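Local coordinates for TagI restriction endonuclease (Thermocrispum agreste, PDB 6GHS), which probably cleaves DNA containing modified cytosines such as 5-methylcytosine or 5-hydroxymethylcytosine, pairing an SRA domain for recognition with an HNH nuclease domain, at residues Asp63-Gly69 / Cys147-Lys153; Tyr55-Arg59 / Asn137-Ala141; Ala2-Thr6 / Gly29-His33; Thr6-Ile10 / Tyr124-Tyr128. Residue numbers count along the deposited sequence, not the author numbering.

Interaction 1 (Asp63-Gly69 / Cys147-Lys153)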
loop_
_atom_site.group_PDB
_atom_site.type_symbol
_atom_site.label_atom_id
_atom_site.label_comp_id
_atom_site.label_asym_id
_atom_site.label_seq_id
_atom_site.Cartn_x
_atom_site.Cartn_y
_atom_site.Cartn_z
ATOM N N ASP A 63 -2.432 13.257 -15.522
ATOM C CA ASP A 63 -1.956 12.218 -14.597
ATOM C C ASP A 63 -3.049 11.605 -13.723
ATOM O O ASP A 63 -2.859 10.504 -13.211
ATOM C CB ASP A 63 -0.841 12.767 -13.693
ATOM C CG ASP A 63 0.522 12.779 -14.370
ATOM O OD1 ASP A 63 0.692 12.159 -15.451
ATOM O OD2 ASP A 63 1.435 13.408 -13.793
ATOM N N GLU A 64 -4.150 12.332 -13.520
ATOM C CA GLU A 64 -5.359 11.815 -12.851
ATOM C C GLU A 64 -6.505 11.736 -13.870
ATOM O O GLU A 64 -6.611 12.591 -14.754
ATOM C CB GLU A 64 -5.791 12.719 -11.675
ATOM C CG GLU A 64 -5.220 12.384 -10.294
ATOM C CD GLU A 64 -6.191 12.712 -9.154
ATOM O OE1 GLU A 64 -5.911 13.622 -8.339
ATOM O OE2 GLU A 64 -7.256 12.060 -9.071
ATOM N N ILE A 65 -7.352 10.708 -13.741
ATOM C CA ILE A 65 -8.571 10.568 -14.551
ATOM C C ILE A 65 -9.736 10.085 -13.706
ATOM O O ILE A 65 -9.624 9.072 -13.013
ATOM C CB ILE A 65 -8.429 9.534 -15.684
ATOM C CG1 ILE A 65 -7.113 9.708 -16.435
ATOM C CG2 ILE A 65 -9.600 9.657 -16.654
ATOM C CD1 ILE A 65 -6.935 8.721 -17.564
ATOM N N ILE A 66 -10.852 10.804 -13.801
ATOM C CA ILE A 66 -12.126 10.328 -13.295
ATOM C C ILE A 66 -12.842 9.719 -14.494
ATOM O O ILE A 66 -13.358 10.456 -15.333
ATOM C CB ILE A 66 -12.978 11.461 -12.670
ATOM C CG1 ILE A 66 -12.149 12.315 -11.715
ATOM C CG2 ILE A 66 -14.174 10.887 -11.930
ATOM C CD1 ILE A 66 -11.299 11.525 -10.743
ATOM N N TYR A 67 -12.844 8.385 -14.586
ATOM C CA TYR A 67 -13.502 7.659 -15.680
ATOM C C TYR A 67 -14.876 7.185 -15.251
ATOM O O TYR A 67 -15.027 6.647 -14.167
ATOM C CB TYR A 67 -12.665 6.454 -16.110
ATOM C CG TYR A 67 -13.147 5.780 -17.380
ATOM C CD1 TYR A 67 -13.121 6.453 -18.603
ATOM C CD2 TYR A 67 -13.615 4.468 -17.371
ATOM C CE1 TYR A 67 -13.556 5.848 -19.775
ATOM C CE2 TYR A 67 -14.052 3.855 -18.541
ATOM C CZ TYR A 67 -14.019 4.548 -19.740
ATOM O OH TYR A 67 -14.450 3.959 -20.906
ATOM N N THR A 68 -15.867 7.379 -16.116
ATOM C CA THR A 68 -17.240 6.935 -15.863
ATOM C C THR A 68 -17.516 5.641 -16.611
ATOM O O THR A 68 -17.095 5.466 -17.749
ATOM C CB THR A 68 -18.259 8.004 -16.284
ATOM O OG1 THR A 68 -17.815 9.286 -15.822
ATOM C CG2 THR A 68 -19.642 7.706 -15.690
ATOM N N GLY A 69 -18.245 4.747 -15.957
ATOM C CA GLY A 69 -18.373 3.372 -16.397
ATOM C C GLY A 69 -19.392 3.139 -17.483
ATOM O O GLY A 69 -19.914 4.064 -18.078
ATOM N N CYS A 147 -21.384 4.604 -12.189
ATOM C CA CYS A 147 -20.187 4.119 -11.543
ATOM C C CYS A 147 -18.992 4.958 -11.984
ATOM O O CYS A 147 -18.908 5.316 -13.141
ATOM C CB CYS A 147 -19.981 2.677 -11.968
ATOM S SG CYS A 147 -18.785 1.840 -10.940
ATOM N N GLN A 148 -18.066 5.261 -11.083
ATOM C CA GLN A 148 -16.887 6.057 -11.445
ATOM C C GLN A 148 -15.598 5.541 -10.825
ATOM O O GLN A 148 -15.605 4.925 -9.770
ATOM C CB GLN A 148 -17.090 7.517 -11.059
ATOM C CG GLN A 148 -17.746 8.342 -12.146
ATOM C CD GLN A 148 -17.897 9.803 -11.768
ATOM O OE1 GLN A 148 -18.190 10.141 -10.615
ATOM N NE2 GLN A 148 -17.703 10.682 -12.742
ATOM N N PHE A 149 -14.491 5.810 -11.498
ATOM C CA PHE A 149 -13.191 5.300 -11.100
ATOM C C PHE A 149 -12.193 6.448 -11.069
ATOM O O PHE A 149 -12.319 7.406 -11.825
ATOM C CB PHE A 149 -12.734 4.203 -12.074
ATOM C CG PHE A 149 -13.715 3.073 -12.205
ATOM C CD1 PHE A 149 -14.772 3.157 -13.097
ATOM C CD2 PHE A 149 -13.599 1.930 -11.411
ATOM C CE1 PHE A 149 -15.685 2.121 -13.200
ATOM C CE2 PHE A 149 -14.514 0.894 -11.508
ATOM C CZ PHE A 149 -15.553 0.987 -12.406
ATOM N N GLN A 150 -11.219 6.343 -10.171
ATOM C CA GLN A 150 -10.081 7.242 -10.145
ATOM C C GLN A 150 -8.833 6.506 -10.647
ATOM O O GLN A 150 -8.446 5.477 -10.078
ATOM C CB GLN A 150 -9.864 7.743 -8.731
ATOM C CG GLN A 150 -8.920 8.931 -8.649
ATOM C CD GLN A 150 -8.622 9.330 -7.223
ATOM O OE1 GLN A 150 -8.633 8.495 -6.316
ATOM N NE2 GLN A 150 -8.349 10.611 -7.015
ATOM N N LEU A 151 -8.220 7.027 -11.716
ATOM C CA LEU A 151 -7.000 6.434 -12.294
ATOM C C LEU A 151 -5.818 7.397 -12.189
ATOM O O LEU A 151 -5.966 8.587 -12.435
ATOM C CB LEU A 151 -7.220 6.008 -13.749
ATOM C CG LEU A 151 -8.173 4.819 -13.924
ATOM C CD1 LEU A 151 -9.618 5.277 -13.975
ATOM C CD2 LEU A 151 -7.860 4.017 -15.173
ATOM N N VAL A 152 -4.658 6.861 -11.806
ATOM C CA VAL A 152 -3.429 7.630 -11.557
ATOM C C VAL A 152 -2.313 7.032 -12.397
ATOM O O VAL A 152 -2.153 5.808 -12.434
ATOM C CB VAL A 152 -2.990 7.547 -10.076
ATOM C CG1 VAL A 152 -1.638 8.233 -9.867
ATOM C CG2 VAL A 152 -4.043 8.160 -9.166
ATOM N N LYS A 153 -1.516 7.881 -13.036
ATOM C CA LYS A 153 -0.470 7.368 -13.896
ATOM C C LYS A 153 0.625 6.676 -13.105
ATOM O O LYS A 153 1.153 7.216 -12.139
ATOM C CB LYS A 153 0.148 8.445 -14.769
ATOM C CG LYS A 153 1.166 7.852 -15.733
ATOM C CD LYS A 153 1.290 8.680 -16.981
ATOM C CE LYS A 153 2.169 7.976 -17.989
ATOM N NZ LYS A 153 2.217 8.834 -19.198
#
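Leu151 lies along the side chains of Ile65 and Tyr67, with its CB 4.2 Å from Ile65 CB and its CD1 3.9 Å from Tyr67 CB. The backbones beneath form a regular antiparallel pair whose axes approach to 4.6 Å at 158°. Ile65 and Leu151 are a hydrogen-bonded pair, Ile65 N to Leu151 O 2.9 Å and Leu151 N to Ile65 O 2.8 Å. Tyr67 and Phe149 repeat the pattern, Tyr67 N to Phe149 O 3.0 Å and Phe149 N to Tyr67 O 2.8 Å. The ladder is finished at its ends by Lys153 N to Asp63 O (3.0 Å) and Gly69 N to Cys147 O (2.9 Å). The face bearing Glu64, Ile66, Thr68, Gln148, Gln150 and Val152 is more polar: Gln150 NE2 donates to Glu64 OE2 at 2.7 Å. Gln148 NE2 reaches Thr68 OG1 only weakly, at 3.4 Å; Thr68 OG1 has its main partner in Asp58, while Gln148 OE1 takes bonds from Trp134 and from Lys236 of the second subunit. Strand 145-153 is an inner strand of the SRA-domain sheet, with strand 64-68 on one edge and strand 122-137 on the other, and strand 59-60 pairs with the far edge of 64-68. Tyr67 and Phe149 pack on Leu94 of helix 89-100, and Ile65, Tyr67 and Leu151 meet strand 45-51.

Interaction 2 (Tyr55-Arg59 / Asn137-Ala141)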
loop_
_atom_site.group_PDB
_atom_site.type_symbol
_atom_site.label_atom_id
_atom_site.label_comp_id
_atom_site.label_asym_id
_atom_site.label_seq_id
_atom_site.Cartn_x
_atom_site.Cartn_y
_atom_site.Cartn_z
ATOM N N TYR A 55 -18.886 10.041 -21.416
ATOM C CA TYR A 55 -19.860 10.722 -20.557
ATOM C C TYR A 55 -19.348 12.122 -20.234
ATOM O O TYR A 55 -18.133 12.345 -20.236
ATOM C CB TYR A 55 -20.072 9.962 -19.249
ATOM C CG TYR A 55 -21.017 8.786 -19.337
ATOM C CD1 TYR A 55 -20.611 7.583 -19.916
ATOM C CD2 TYR A 55 -22.312 8.857 -18.817
ATOM C CE1 TYR A 55 -21.469 6.490 -19.995
ATOM C CE2 TYR A 55 -23.180 7.769 -18.894
ATOM C CZ TYR A 55 -22.752 6.588 -19.484
ATOM O OH TYR A 55 -23.589 5.503 -19.568
ATOM N N PRO A 56 -20.266 13.070 -19.933
ATOM C CA PRO A 56 -19.824 14.400 -19.490
ATOM C C PRO A 56 -19.422 14.442 -18.009
ATOM O O PRO A 56 -18.959 15.478 -17.531
ATOM C CB PRO A 56 -21.049 15.294 -19.747
ATOM C CG PRO A 56 -22.163 14.382 -20.170
ATOM C CD PRO A 56 -21.735 12.972 -19.906
ATOM N N ASP A 57 -19.630 13.334 -17.297
ATOM C CA ASP A 57 -19.140 13.144 -15.931
ATOM C C ASP A 57 -17.622 12.923 -15.869
ATOM O O ASP A 57 -17.006 13.230 -14.836
ATOM C CB ASP A 57 -19.834 11.939 -15.283
ATOM C CG ASP A 57 -21.330 12.078 -15.243
ATOM O OD1 ASP A 57 -21.836 12.579 -14.218
ATOM O OD2 ASP A 57 -21.990 11.695 -16.236
ATOM N N ASP A 58 -17.051 12.352 -16.946
ATOM C CA ASP A 58 -15.598 12.134 -17.096
ATOM C C ASP A 58 -14.813 13.429 -16.838
ATOM O O ASP A 58 -15.220 14.494 -17.313
ATOM C CB ASP A 58 -15.235 11.706 -18.536
ATOM C CG ASP A 58 -15.595 10.266 -18.874
ATOM O OD1 ASP A 58 -16.034 9.504 -17.990
ATOM O OD2 ASP A 58 -15.416 9.905 -20.065
ATOM N N ARG A 59 -13.697 13.338 -16.115
ATOM C CA ARG A 59 -12.765 14.462 -15.960
ATOM C C ARG A 59 -11.399 13.961 -16.305
ATOM O O ARG A 59 -11.044 12.841 -15.958
ATOM C CB ARG A 59 -12.725 14.994 -14.529
ATOM C CG ARG A 59 -14.043 15.529 -13.994
ATOM C CD ARG A 59 -14.364 16.934 -14.483
ATOM N NE ARG A 59 -15.733 17.296 -14.100
ATOM C CZ ARG A 59 -16.836 17.074 -14.818
ATOM N NH1 ARG A 59 -16.793 16.497 -16.022
ATOM N NH2 ARG A 59 -18.011 17.448 -14.327
ATOM N N ASN A 137 -24.335 10.671 -9.144
ATOM C CA ASN A 137 -25.462 10.974 -10.005
ATOM C C ASN A 137 -24.960 11.489 -11.332
ATOM O O ASN A 137 -24.044 12.303 -11.383
ATOM C CB ASN A 137 -26.348 12.013 -9.352
ATOM C CG ASN A 137 -26.888 11.543 -8.021
ATOM O OD1 ASN A 137 -27.242 10.372 -7.847
ATOM N ND2 ASN A 137 -26.943 12.450 -7.070
ATOM N N HIS A 138 -25.566 10.982 -12.401
ATOM C CA HIS A 138 -25.308 11.425 -13.772
ATOM C C HIS A 138 -25.623 12.913 -13.910
ATOM O O HIS A 138 -26.615 13.387 -13.354
ATOM C CB HIS A 138 -26.200 10.604 -14.698
ATOM C CG HIS A 138 -25.984 10.858 -16.152
ATOM N ND1 HIS A 138 -24.749 11.157 -16.681
ATOM C CD2 HIS A 138 -26.844 10.806 -17.195
ATOM C CE1 HIS A 138 -24.862 11.298 -17.989
ATOM N NE2 HIS A 138 -26.122 11.082 -18.328
ATOM N N GLU A 139 -24.776 13.651 -14.623
ATOM C CA GLU A 139 -24.960 15.104 -14.756
ATOM C C GLU A 139 -26.202 15.466 -15.566
ATOM O O GLU A 139 -26.997 16.312 -15.155
ATOM C CB GLU A 139 -23.729 15.766 -15.370
ATOM C CG GLU A 139 -22.638 16.015 -14.349
ATOM C CD GLU A 139 -21.400 16.660 -14.937
ATOM O OE1 GLU A 139 -21.318 16.852 -16.172
ATOM O OE2 GLU A 139 -20.495 16.975 -14.142
ATOM N N ASP A 140 -26.370 14.809 -16.708
ATOM C CA ASP A 140 -27.520 15.066 -17.572
ATOM C C ASP A 140 -28.839 14.547 -16.991
ATOM O O ASP A 140 -29.890 15.037 -17.384
ATOM C CB ASP A 140 -27.299 14.490 -18.986
ATOM C CG ASP A 140 -26.116 15.136 -19.720
ATOM O OD1 ASP A 140 -25.516 16.117 -19.211
ATOM O OD2 ASP A 140 -25.782 14.645 -20.818
ATOM N N ALA A 141 -28.799 13.570 -16.080
ATOM C CA ALA A 141 -30.023 13.022 -15.478
ATOM C C ALA A 141 -29.772 12.554 -14.048
ATOM O O ALA A 141 -29.617 11.356 -13.803
ATOM C CB ALA A 141 -30.567 11.882 -16.331
#
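Two loops meet here through their side chains, and the rotamers decide what can reach across. Asp57, with chi1 in m, presents its carboxylate to the opposite loop: OD2 accepts from His138 ND1 at 2.8 Å, while OD1 takes a weak hydrogen bond from Glu139 N at 3.2 Å. His138 adopts the t rotamer, which brings its imidazole within reach of both Asp57 and Tyr55. The edge of the Tyr55 ring is directed at the face of His138 in an offset edge-to-face pair, centroids 5.5 Å apart and planes at 74°; the phenol OH goes on to Gln80. Arg59 is folded back by m values at chi1 and chi2, so that NH1 donates to Pro56 O (2.8 Å) and Asp58 O (2.9 Å) in its own loop. That leaves NH2 against Glu139 OE2 at 2.5 Å, a salt bridge whose hydrogen bond is weak, its angle at the hydrogen being only 125°. Glu139, m at chi1 and t at chi2, stretches out to meet it, placing OE1 beside Pro56 O at 3.0 Å, where two acceptors face each other. The arrangement is a His-carboxylate hydrogen bond flanked by an ion pair, tying the loop after strand 45-51 to the loop joining strands 122-137 and 145-153 of the SRA domain.

Interaction 3 (Ala2-Thr6 / Gly29-His33)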
loop_
_atom_site.group_PDB
_atom_site.type_symbol
_atom_site.label_atom_id
_atom_site.label_comp_id
_atom_site.label_asym_id
_atom_site.label_seq_id
_atom_site.Cartn_x
_atom_site.Cartn_y
_atom_site.Cartn_z
ATOM N N ALA A 2 -7.600 -14.121 -32.448
ATOM C CA ALA A 2 -8.227 -14.112 -31.088
ATOM C C ALA A 2 -7.508 -13.145 -30.137
ATOM O O ALA A 2 -6.289 -13.230 -29.974
ATOM C CB ALA A 2 -8.237 -15.520 -30.501
ATOM N N TYR A 3 -8.263 -12.234 -29.519
ATOM C CA TYR A 3 -7.728 -11.345 -28.482
ATOM C C TYR A 3 -7.357 -12.120 -27.213
ATOM O O TYR A 3 -8.116 -12.967 -26.751
ATOM C CB TYR A 3 -8.746 -10.269 -28.124
ATOM C CG TYR A 3 -8.230 -9.236 -27.156
ATOM C CD1 TYR A 3 -7.352 -8.252 -27.583
ATOM C CD2 TYR A 3 -8.622 -9.232 -25.813
ATOM C CE1 TYR A 3 -6.865 -7.295 -26.703
ATOM C CE2 TYR A 3 -8.140 -8.271 -24.924
ATOM C CZ TYR A 3 -7.265 -7.298 -25.379
ATOM O OH TYR A 3 -6.762 -6.323 -24.551
ATOM N N LYS A 4 -6.184 -11.800 -26.673
ATOM C CA LYS A 4 -5.672 -12.352 -25.418
ATOM C C LYS A 4 -5.570 -11.171 -24.426
ATOM O O LYS A 4 -4.848 -10.202 -24.680
ATOM C CB LYS A 4 -4.311 -13.022 -25.692
ATOM C CG LYS A 4 -3.457 -13.442 -24.490
ATOM C CD LYS A 4 -3.856 -14.783 -23.864
ATOM C CE LYS A 4 -2.688 -15.435 -23.108
ATOM N NZ LYS A 4 -2.022 -14.538 -22.114
ATOM N N ARG A 5 -6.314 -11.251 -23.316
ATOM C CA ARG A 5 -6.356 -10.168 -22.324
ATOM C C ARG A 5 -5.072 -10.147 -21.530
ATOM O O ARG A 5 -4.706 -11.132 -20.893
ATOM C CB ARG A 5 -7.545 -10.305 -21.367
ATOM C CG ARG A 5 -7.864 -8.993 -20.665
ATOM C CD ARG A 5 -9.148 -9.025 -19.859
ATOM N NE ARG A 5 -10.306 -9.392 -20.675
ATOM C CZ ARG A 5 -10.913 -8.602 -21.558
ATOM N NH1 ARG A 5 -10.487 -7.364 -21.785
ATOM N NH2 ARG A 5 -11.965 -9.059 -22.238
ATOM N N THR A 6 -4.393 -9.013 -21.566
ATOM C CA THR A 6 -3.026 -8.958 -21.092
ATOM C C THR A 6 -2.747 -7.618 -20.459
ATOM O O THR A 6 -3.041 -6.578 -21.037
ATOM C CB THR A 6 -2.045 -9.287 -22.237
ATOM O OG1 THR A 6 -2.110 -10.696 -22.497
ATOM C CG2 THR A 6 -0.598 -8.923 -21.885
ATOM N N GLY A 29 -3.647 -5.270 -30.319
ATOM C CA GLY A 29 -3.768 -6.000 -29.051
ATOM C C GLY A 29 -3.953 -5.095 -27.842
ATOM O O GLY A 29 -3.832 -5.554 -26.712
ATOM N N LEU A 30 -4.277 -3.824 -28.075
ATOM C CA LEU A 30 -4.370 -2.833 -27.000
ATOM C C LEU A 30 -5.676 -2.885 -26.226
ATOM O O LEU A 30 -5.686 -2.665 -25.017
ATOM C CB LEU A 30 -4.174 -1.419 -27.552
ATOM C CG LEU A 30 -2.716 -0.994 -27.517
ATOM C CD1 LEU A 30 -1.938 -1.741 -28.579
ATOM C CD2 LEU A 30 -2.590 0.503 -27.713
ATOM N N HIS A 31 -6.765 -3.133 -26.944
ATOM C CA HIS A 31 -8.105 -3.218 -26.384
ATOM C C HIS A 31 -8.722 -4.490 -26.925
ATOM O O HIS A 31 -8.165 -5.103 -27.815
ATOM C CB HIS A 31 -8.907 -2.022 -26.855
ATOM C CG HIS A 31 -9.930 -1.547 -25.877
ATOM N ND1 HIS A 31 -11.249 -1.936 -25.928
ATOM C CD2 HIS A 31 -9.837 -0.670 -24.850
ATOM C CE1 HIS A 31 -11.922 -1.335 -24.962
ATOM N NE2 HIS A 31 -11.087 -0.558 -24.295
ATOM N N ALA A 32 -9.869 -4.892 -26.402
ATOM C CA ALA A 32 -10.537 -6.100 -26.872
ATOM C C ALA A 32 -11.621 -5.790 -27.882
ATOM O O ALA A 32 -12.012 -6.673 -28.646
ATOM C CB ALA A 32 -11.139 -6.845 -25.695
ATOM N N HIS A 33 -12.072 -4.534 -27.895
ATOM C CA HIS A 33 -13.392 -4.163 -28.394
ATOM C C HIS A 33 -13.303 -3.030 -29.385
ATOM O O HIS A 33 -12.327 -2.290 -29.390
ATOM C CB HIS A 33 -14.294 -3.709 -27.238
ATOM C CG HIS A 33 -14.536 -4.761 -26.205
ATOM N ND1 HIS A 33 -14.972 -6.029 -26.519
ATOM C CD2 HIS A 33 -14.422 -4.728 -24.858
ATOM C CE1 HIS A 33 -15.094 -6.739 -25.409
ATOM N NE2 HIS A 33 -14.768 -5.973 -24.386
HETATM O O HOH W 1 -3.536 -8.170 -25.594
#
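Gly29 opens the second segment as the C-prime residue of a Schellman motif that ends helix 22-28: its phi is positive, at 99°, Leu30 N returns to Val25 O and Gly29 N to Gln26 O. A side chain at these backbone angles would jam against the preceding carbonyl. Gly29 O sits near the plane of the Tyr3 ring, 3.5 Å from Tyr3 CE1, and also accepts from a water at 2.9 Å; the same water donates to Lys4 O at 2.6 Å, so it bridges the two backbones. The CA-to-CB bond of Leu30 points away, and its side chain packs on Val25 and Ile107, leaving Leu30 O 3.8 Å from Tyr3 OH. At His31 the CA-to-CB bond again points away, and NE2 bonds to Gly37 O. Next comes Ala32, the centre of the contact. Its CA stands 3.6 Å from the centroid of the Tyr3 ring and only 3° off the normal, a CH-pi contact, with Ala32 CB 3.4 Å from Tyr3 CE2 and 4.0 Å from Arg5 NH1. His33 then leaves the interface. Tyr3 OH and Arg5 NH1 both go to Asp47, and Arg5 NE to Gln44. The N-terminal arm is therefore held to the post-helix turn by the flat face of one tyrosine and a shared water, whereas the polar ends of Tyr3 and Arg5 are spent on residues beyond this turn.

Interaction 4 (Thr6-Ile10 / Tyr124-Tyr128); sequences TFGHI and YDGLY
His9, Leu127 and Gly8 carry this contact, with Tyr124 close behind. The first segment is an extended loop without regular structure, and the second runs along strand 122-137; their CA atoms come nearest at Gly8 and Leu127, 6.7 Å apart. Build Gly8 with phi/psi of 109°/-167°, a conformation that would drive any CB into the preceding carbonyl oxygen, and follow it with extended His9 (-67°/153°). On the strand, Asp125 (-100°/29°) and Gly126 (76°/-172°) depart from regular beta backbone angles, although the strand runs on through them. Leu127 points its CA-to-CB bond at the loop and takes chi1 m and chi2 t. Its CD2 then comes to 3.5 Å from Gly8 C, and its CD1 rests over the face of the His9 imidazole, 4.0 Å from the centroid and 12° off the normal. Set His9 at chi1 -72° and chi2 -51°, which brings its ND1 to Tyr124 OH at 2.7 Å when Tyr124 has chi1 166° (t) and chi2 52°. The two rings meet rim to rim, centroids 5.9 Å apart and planes at 82°. Gly126 CA approaches the imidazole edge, 4.2 Å from His9 CE1. Nearby, Arg105 of strand 104-109 donates to Gly8 O, fixing this N-terminal loop of the SRA domain to the sheet. One histidine thus serves two chemistries: a hydrogen bond at its edge, in which either partner may be the donor, and an apolar CH-pi contact on its face.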
loop_
_atom_site.group_PDB
_atom_site.type_symbol
_atom_site.label_atom_id
_atom_site.label_comp_id
_atom_site.label_asym_id
_atom_site.label_seq_id
_atom_site.Cartn_x
_atom_site.Cartn_y
_atom_site.Cartn_z
ATOM N N THR A 6 -4.393 -9.013 -21.566
ATOM C CA THR A 6 -3.026 -8.958 -21.092
ATOM C C THR A 6 -2.747 -7.618 -20.459
ATOM O O THR A 6 -3.041 -6.578 -21.037
ATOM C CB THR A 6 -2.045 -9.287 -22.237
ATOM O OG1 THR A 6 -2.110 -10.696 -22.497
ATOM C CG2 THR A 6 -0.598 -8.923 -21.885
ATOM N N PHE A 7 -2.170 -7.674 -19.264
ATOM C CA PHE A 7 -1.975 -6.508 -18.449
ATOM C C PHE A 7 -0.551 -6.038 -18.600
ATOM O O PHE A 7 0.381 -6.839 -18.563
ATOM C CB PHE A 7 -2.263 -6.840 -16.989
ATOM C CG PHE A 7 -3.640 -7.382 -16.759
ATOM C CD1 PHE A 7 -4.712 -6.520 -16.570
ATOM C CD2 PHE A 7 -3.869 -8.759 -16.758
ATOM C CE1 PHE A 7 -5.984 -7.022 -16.370
ATOM C CE2 PHE A 7 -5.142 -9.268 -16.558
ATOM C CZ PHE A 7 -6.198 -8.396 -16.363
ATOM N N GLY A 8 -0.402 -4.728 -18.754
ATOM C CA GLY A 8 0.891 -4.089 -18.893
ATOM C C GLY A 8 1.064 -3.592 -20.307
ATOM O O GLY A 8 0.103 -3.531 -21.083
ATOM N N HIS A 9 2.299 -3.224 -20.636
ATOM C CA HIS A 9 2.636 -2.782 -21.983
ATOM C C HIS A 9 2.504 -3.955 -22.954
ATOM O O HIS A 9 2.605 -5.118 -22.548
ATOM C CB HIS A 9 4.043 -2.186 -22.022
ATOM C CG HIS A 9 4.148 -0.842 -21.367
ATOM N ND1 HIS A 9 3.301 0.201 -21.671
ATOM C CD2 HIS A 9 5.017 -0.362 -20.444
ATOM C CE1 HIS A 9 3.637 1.264 -20.956
ATOM N NE2 HIS A 9 4.674 0.947 -20.203
ATOM N N ILE A 10 2.223 -3.629 -24.218
ATOM C CA ILE A 10 2.129 -4.611 -25.298
ATOM C C ILE A 10 3.417 -4.543 -26.123
ATOM O O ILE A 10 3.839 -3.443 -26.517
ATOM C CB ILE A 10 0.894 -4.364 -26.197
ATOM C CG1 ILE A 10 -0.400 -4.589 -25.402
ATOM C CG2 ILE A 10 0.910 -5.273 -27.426
ATOM C CD1 ILE A 10 -0.605 -6.010 -24.893
ATOM N N TYR A 124 -1.894 5.916 -27.566
ATOM C CA TYR A 124 -1.742 5.101 -26.367
ATOM C C TYR A 124 -0.891 5.876 -25.355
ATOM O O TYR A 124 0.288 6.095 -25.603
ATOM C CB TYR A 124 -1.099 3.755 -26.713
ATOM C CG TYR A 124 -0.601 2.980 -25.503
ATOM C CD1 TYR A 124 -1.431 2.739 -24.404
ATOM C CD2 TYR A 124 0.696 2.489 -25.458
ATOM C CE1 TYR A 124 -0.976 2.044 -23.297
ATOM C CE2 TYR A 124 1.156 1.791 -24.356
ATOM C CZ TYR A 124 0.319 1.567 -23.281
ATOM O OH TYR A 124 0.790 0.867 -22.197
ATOM N N ASP A 125 -1.477 6.267 -24.218
ATOM C CA ASP A 125 -0.779 7.078 -23.203
ATOM C C ASP A 125 -0.243 6.300 -21.996
ATOM O O ASP A 125 -0.096 6.859 -20.911
ATOM C CB ASP A 125 -1.695 8.212 -22.724
ATOM C CG ASP A 125 -1.984 9.218 -23.811
ATOM O OD1 ASP A 125 -1.786 8.885 -24.995
ATOM O OD2 ASP A 125 -2.408 10.347 -23.491
ATOM N N GLY A 126 0.093 5.028 -22.182
ATOM C CA GLY A 126 0.692 4.221 -21.105
ATOM C C GLY A 126 -0.231 3.714 -20.002
ATOM O O GLY A 126 -1.449 3.854 -20.069
ATOM N N LEU A 127 0.376 3.141 -18.968
ATOM C CA LEU A 127 -0.350 2.465 -17.903
ATOM C C LEU A 127 -0.760 3.406 -16.761
ATOM O O LEU A 127 0.010 4.267 -16.326
ATOM C CB LEU A 127 0.511 1.341 -17.331
ATOM C CG LEU A 127 1.166 0.348 -18.296
ATOM C CD1 LEU A 127 2.188 -0.501 -17.554
ATOM C CD2 LEU A 127 0.138 -0.537 -18.983
ATOM N N TYR A 128 -1.989 3.217 -16.287
ATOM C CA TYR A 128 -2.510 3.867 -15.087
ATOM C C TYR A 128 -2.956 2.809 -14.078
ATOM O O TYR A 128 -3.212 1.648 -14.430
ATOM C CB TYR A 128 -3.698 4.753 -15.427
ATOM C CG TYR A 128 -3.351 6.024 -16.163
ATOM C CD1 TYR A 128 -2.684 5.996 -17.395
ATOM C CD2 TYR A 128 -3.721 7.264 -15.644
ATOM C CE1 TYR A 128 -2.382 7.163 -18.071
ATOM C CE2 TYR A 128 -3.421 8.441 -16.315
ATOM C CZ TYR A 128 -2.751 8.388 -17.527
ATOM O OH TYR A 128 -2.446 9.556 -18.197
#

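From the N terminus, interaction 3 closes first, bringing 29-33 back to the starting arm just after helix 22-28. Interaction 4 starts from the same arm, sharing Thr6, but closes much later, at strand 122-137; the two touch where Leu30 packs on Tyr124. Interactions 2 and 1 open at 55-59 and 63-69, after interaction 3 is complete, and close at 137-141 and 147-153, so each crosses interaction 4, and they cross each other. Interactions 1 and 2 meet through Thr68 and Asp58, while interaction 1 meets 4 where Tyr128 packs beside Lys153. Together they bind the arm, the sheet strands and the loops at its end into one SRA domain.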